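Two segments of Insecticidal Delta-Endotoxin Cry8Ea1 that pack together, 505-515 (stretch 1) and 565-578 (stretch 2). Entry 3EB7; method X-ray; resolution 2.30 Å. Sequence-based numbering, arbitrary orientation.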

# COMPACT_ATOMS: atom_id res chain seq x y z
N TYR A 505 13.34 -7.89 10.54
CA TYR A 505 12.60 -8.70 11.49
C TYR A 505 12.27 -7.96 12.78
O TYR A 505 12.79 -6.91 13.04
N CYS A 506 11.38 -8.54 13.56
CA CYS A 506 11.14 -8.08 14.90
C CYS A 506 10.96 -9.36 15.74
O CYS A 506 10.22 -10.29 15.32
N SER A 507 11.64 -9.45 16.90
CA SER A 507 11.40 -10.58 17.83
C SER A 507 11.50 -10.19 19.29
O SER A 507 12.17 -9.23 19.62
N SER A 508 10.80 -10.94 20.14
CA SER A 508 10.92 -10.87 21.59
C SER A 508 12.02 -11.83 22.10
O SER A 508 12.26 -11.89 23.30
N VAL A 509 12.66 -12.58 21.20
CA VAL A 509 13.65 -13.61 21.56
C VAL A 509 14.88 -13.54 20.66
O VAL A 509 14.79 -13.00 19.57
N ASP A 510 16.02 -14.07 21.13
CA ASP A 510 17.20 -14.27 20.28
C ASP A 510 16.97 -15.61 19.56
O ASP A 510 16.31 -16.47 20.12
N PHE A 511 17.53 -15.82 18.36
CA PHE A 511 17.22 -16.98 17.52
C PHE A 511 18.32 -17.22 16.49
O PHE A 511 19.05 -16.31 16.11
N ASP A 512 18.40 -18.46 16.04
CA ASP A 512 19.21 -18.86 14.92
C ASP A 512 18.45 -18.63 13.57
O ASP A 512 17.30 -18.99 13.44
N LEU A 513 19.11 -18.02 12.59
CA LEU A 513 18.49 -17.79 11.30
C LEU A 513 19.42 -18.30 10.22
O LEU A 513 20.59 -18.02 10.24
N ASP A 514 18.90 -19.06 9.27
CA ASP A 514 19.63 -19.20 8.03
C ASP A 514 18.81 -19.03 6.75
O ASP A 514 17.57 -19.14 6.73
N VAL A 515 19.57 -18.72 5.71
CA VAL A 515 19.10 -18.48 4.37
C VAL A 515 19.47 -19.69 3.53
O VAL A 515 20.64 -20.05 3.44
N SER A 565 14.95 -19.83 7.43
CA SER A 565 14.66 -20.75 8.53
C SER A 565 15.04 -20.12 9.86
O SER A 565 16.14 -19.53 9.97
N VAL A 566 14.14 -20.23 10.85
CA VAL A 566 14.43 -19.79 12.22
C VAL A 566 14.29 -20.95 13.25
O VAL A 566 13.43 -21.85 13.11
N ARG A 567 15.13 -20.89 14.28
CA ARG A 567 15.48 -22.02 15.11
C ARG A 567 16.05 -21.53 16.47
O ARG A 567 16.48 -20.38 16.59
N ASN A 568 16.04 -22.42 17.46
CA ASN A 568 16.81 -22.24 18.71
C ASN A 568 16.48 -20.94 19.41
O ASN A 568 17.35 -20.08 19.61
N PHE A 569 15.21 -20.78 19.75
CA PHE A 569 14.71 -19.57 20.39
C PHE A 569 15.29 -19.49 21.82
O PHE A 569 15.24 -20.48 22.55
N SER A 570 15.78 -18.31 22.22
CA SER A 570 16.26 -18.09 23.60
C SER A 570 15.20 -18.27 24.72
O SER A 570 15.53 -18.27 25.90
N SER A 571 13.93 -18.39 24.36
CA SER A 571 12.88 -18.57 25.35
C SER A 571 11.72 -19.19 24.62
O SER A 571 11.52 -18.94 23.42
N ILE A 572 10.96 -20.03 25.32
CA ILE A 572 9.71 -20.53 24.79
C ILE A 572 8.51 -20.06 25.59
O ILE A 572 7.40 -20.53 25.39
N VAL A 573 8.73 -19.12 26.50
CA VAL A 573 7.68 -18.53 27.31
C VAL A 573 6.59 -17.96 26.41
O VAL A 573 6.87 -17.62 25.28
N GLY A 574 5.35 -17.87 26.92
CA GLY A 574 4.23 -17.36 26.14
C GLY A 574 4.48 -15.94 25.67
O GLY A 574 4.63 -15.02 26.49
N GLY A 575 4.55 -15.75 24.36
CA GLY A 575 4.84 -14.42 23.80
C GLY A 575 6.09 -14.49 22.95
O GLY A 575 6.37 -13.58 22.17
N SER A 576 6.83 -15.57 23.10
CA SER A 576 8.02 -15.80 22.28
C SER A 576 7.64 -15.79 20.79
O SER A 576 6.78 -16.56 20.37
N VAL A 577 8.23 -14.90 20.02
CA VAL A 577 7.78 -14.66 18.65
C VAL A 577 8.90 -14.02 17.83
O VAL A 577 9.62 -13.14 18.31
N VAL A 578 9.07 -14.51 16.61
CA VAL A 578 9.85 -13.86 15.56
C VAL A 578 8.91 -13.49 14.38
O VAL A 578 8.26 -14.38 13.80

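Where two segments pair as antiparallel β-strands, alternate side chains sort onto opposite faces, and the contact between residues 505-515 and 565-578 of this endotoxin illustrates the rule. Its apolar centre is built around F511, with chi1 in p. V578 packs over one face of the ring; it is a t rotamer whose CG1 sits 4.1 Å from the F511 ring centroid, nearly along the ring normal, in a CH-π contact. V566, in m, brings CG1 to 3.8 Å from F511 CD1 and to 4.1 Å from L513 CD1, so one methyl serves two neighbours. V509, pointing toward the other stretch in m, extends the cluster: its CG2 lies 3.9 Å from F569 CD1 and 4.0 Å from V578 CG2. The F569 ring (chi1 m) also meets F511, CD2 to CB, at 4.0 Å.

Beyond this cluster, serines satisfy backbone groups where regular pairing lapses. S508, in p, points toward the second stretch and donates from OG to G575 O at 3.0 Å. S570, also p, turns its OG to accept from D510 N at 3.0 Å, while its own N donates to D510 O at 2.8 Å, closing a compact two-bond link.

The side chains of D512, D514, S565 and R567 share the other face of the paired strands, and here the contact becomes polar. D512 (m) accepts from N568 (t), ND2 to OD2, at 3.3 Å. D514 (p) and R567 (chi1 t) form a salt bridge, OD2 to NH1 at 3.5 Å; the carboxylate oxygen lies well out of the guanidinium plane, so the attraction is one of charge without a directed N-H. Water 1 reinforces this edge, donating to D514 OD2 at 2.5 Å and, weakly, to S565 O at 3.3 Å. The principle is plain: V566, L513 and V578 put hydrocarbon on one face, and D512, D514, S565 and R567 put polar groups on the other.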

# COMPACT_ATOMS: atom_id res chain seq x y z
CB TYR A 505 13.36 -9.99 11.82
CG TYR A 505 14.51 -9.76 12.79
CD1 TYR A 505 15.76 -9.39 12.32
CD2 TYR A 505 14.33 -9.88 14.19
CE1 TYR A 505 16.83 -9.18 13.20
CE2 TYR A 505 15.38 -9.66 15.07
CZ TYR A 505 16.63 -9.32 14.57
OH TYR A 505 17.67 -9.09 15.42
CB CYS A 506 9.88 -7.21 14.93
SG CYS A 506 9.34 -6.73 16.59
CB SER A 507 12.37 -11.72 17.58
OG SER A 507 13.70 -11.28 17.76
CB SER A 508 9.58 -11.22 22.24
OG SER A 508 9.12 -12.49 21.77
CB VAL A 509 13.05 -15.05 21.51
CG1 VAL A 509 12.01 -15.21 22.57
CG2 VAL A 509 12.52 -15.43 20.10
CB ASP A 510 18.53 -14.36 21.07
CG ASP A 510 18.73 -13.25 22.12
OD1 ASP A 510 19.25 -13.58 23.24
OD2 ASP A 510 18.42 -12.06 21.87
CB PHE A 511 15.86 -16.82 16.78
CG PHE A 511 15.80 -15.61 15.88
CD1 PHE A 511 15.94 -15.74 14.51
CD2 PHE A 511 15.66 -14.31 16.42
CE1 PHE A 511 15.93 -14.59 13.68
CE2 PHE A 511 15.64 -13.19 15.62
CZ PHE A 511 15.79 -13.34 14.24
CB ASP A 512 19.56 -20.35 15.09
CG ASP A 512 20.67 -20.61 16.14
OD1 ASP A 512 21.25 -19.63 16.69
OD2 ASP A 512 20.99 -21.80 16.40
CB LEU A 513 18.18 -16.30 11.06
CG LEU A 513 17.41 -15.96 9.76
CD1 LEU A 513 16.54 -14.72 9.94
CD2 LEU A 513 18.33 -15.83 8.53
CB ASP A 514 20.38 -20.50 8.00
CG ASP A 514 19.56 -21.61 8.45
OD1 ASP A 514 18.50 -21.81 7.82
OD2 ASP A 514 19.95 -22.27 9.44
CB VAL A 515 19.82 -17.24 3.81
CG1 VAL A 515 19.26 -16.86 2.43
CG2 VAL A 515 19.68 -16.08 4.81
CB SER A 565 15.44 -22.05 8.32
OG SER A 565 14.95 -22.73 7.17
CB VAL A 566 13.65 -18.48 12.67
CG1 VAL A 566 13.91 -17.31 11.70
CG2 VAL A 566 12.15 -18.75 12.87
CB ARG A 567 16.58 -22.76 14.35
CG ARG A 567 16.82 -24.16 14.72
CD ARG A 567 17.85 -24.74 13.79
NE ARG A 567 17.32 -24.79 12.43
CZ ARG A 567 18.04 -24.96 11.32
NH1 ARG A 567 19.37 -25.10 11.38
NH2 ARG A 567 17.43 -24.97 10.14
CB ASN A 568 18.32 -22.37 18.41
CG ASN A 568 19.17 -22.65 19.66
OD1 ASN A 568 18.66 -23.11 20.70
ND2 ASN A 568 20.48 -22.38 19.57
CB PHE A 569 13.18 -19.63 20.47
CG PHE A 569 12.45 -19.34 19.16
CD1 PHE A 569 11.11 -18.91 19.18
CD2 PHE A 569 13.07 -19.48 17.92
CE1 PHE A 569 10.42 -18.67 17.98
CE2 PHE A 569 12.39 -19.24 16.73
CZ PHE A 569 11.06 -18.85 16.77
CB SER A 570 16.87 -16.71 23.71
OG SER A 570 15.86 -15.72 23.62
CB SER A 571 12.49 -17.21 25.92
OG SER A 571 11.46 -17.31 26.87
CB ILE A 572 9.68 -22.09 24.67
CG1 ILE A 572 10.07 -22.75 26.00
CG2 ILE A 572 10.52 -22.56 23.48
CD1 ILE A 572 9.69 -24.23 26.09
CB VAL A 573 8.27 -17.40 28.14
CG1 VAL A 573 7.15 -16.55 28.73
CG2 VAL A 573 9.18 -17.98 29.24
CB SER A 576 8.67 -17.10 22.72
OG SER A 576 8.99 -17.00 24.10
CB VAL A 577 6.44 -13.80 18.64
CG1 VAL A 577 6.70 -12.30 18.99
CG2 VAL A 577 5.62 -13.96 17.31
CB VAL A 578 10.96 -14.82 15.05
CG1 VAL A 578 11.86 -14.16 13.99
CG2 VAL A 578 11.79 -15.36 16.20
O HOH W 1 18.07 -21.96 11.11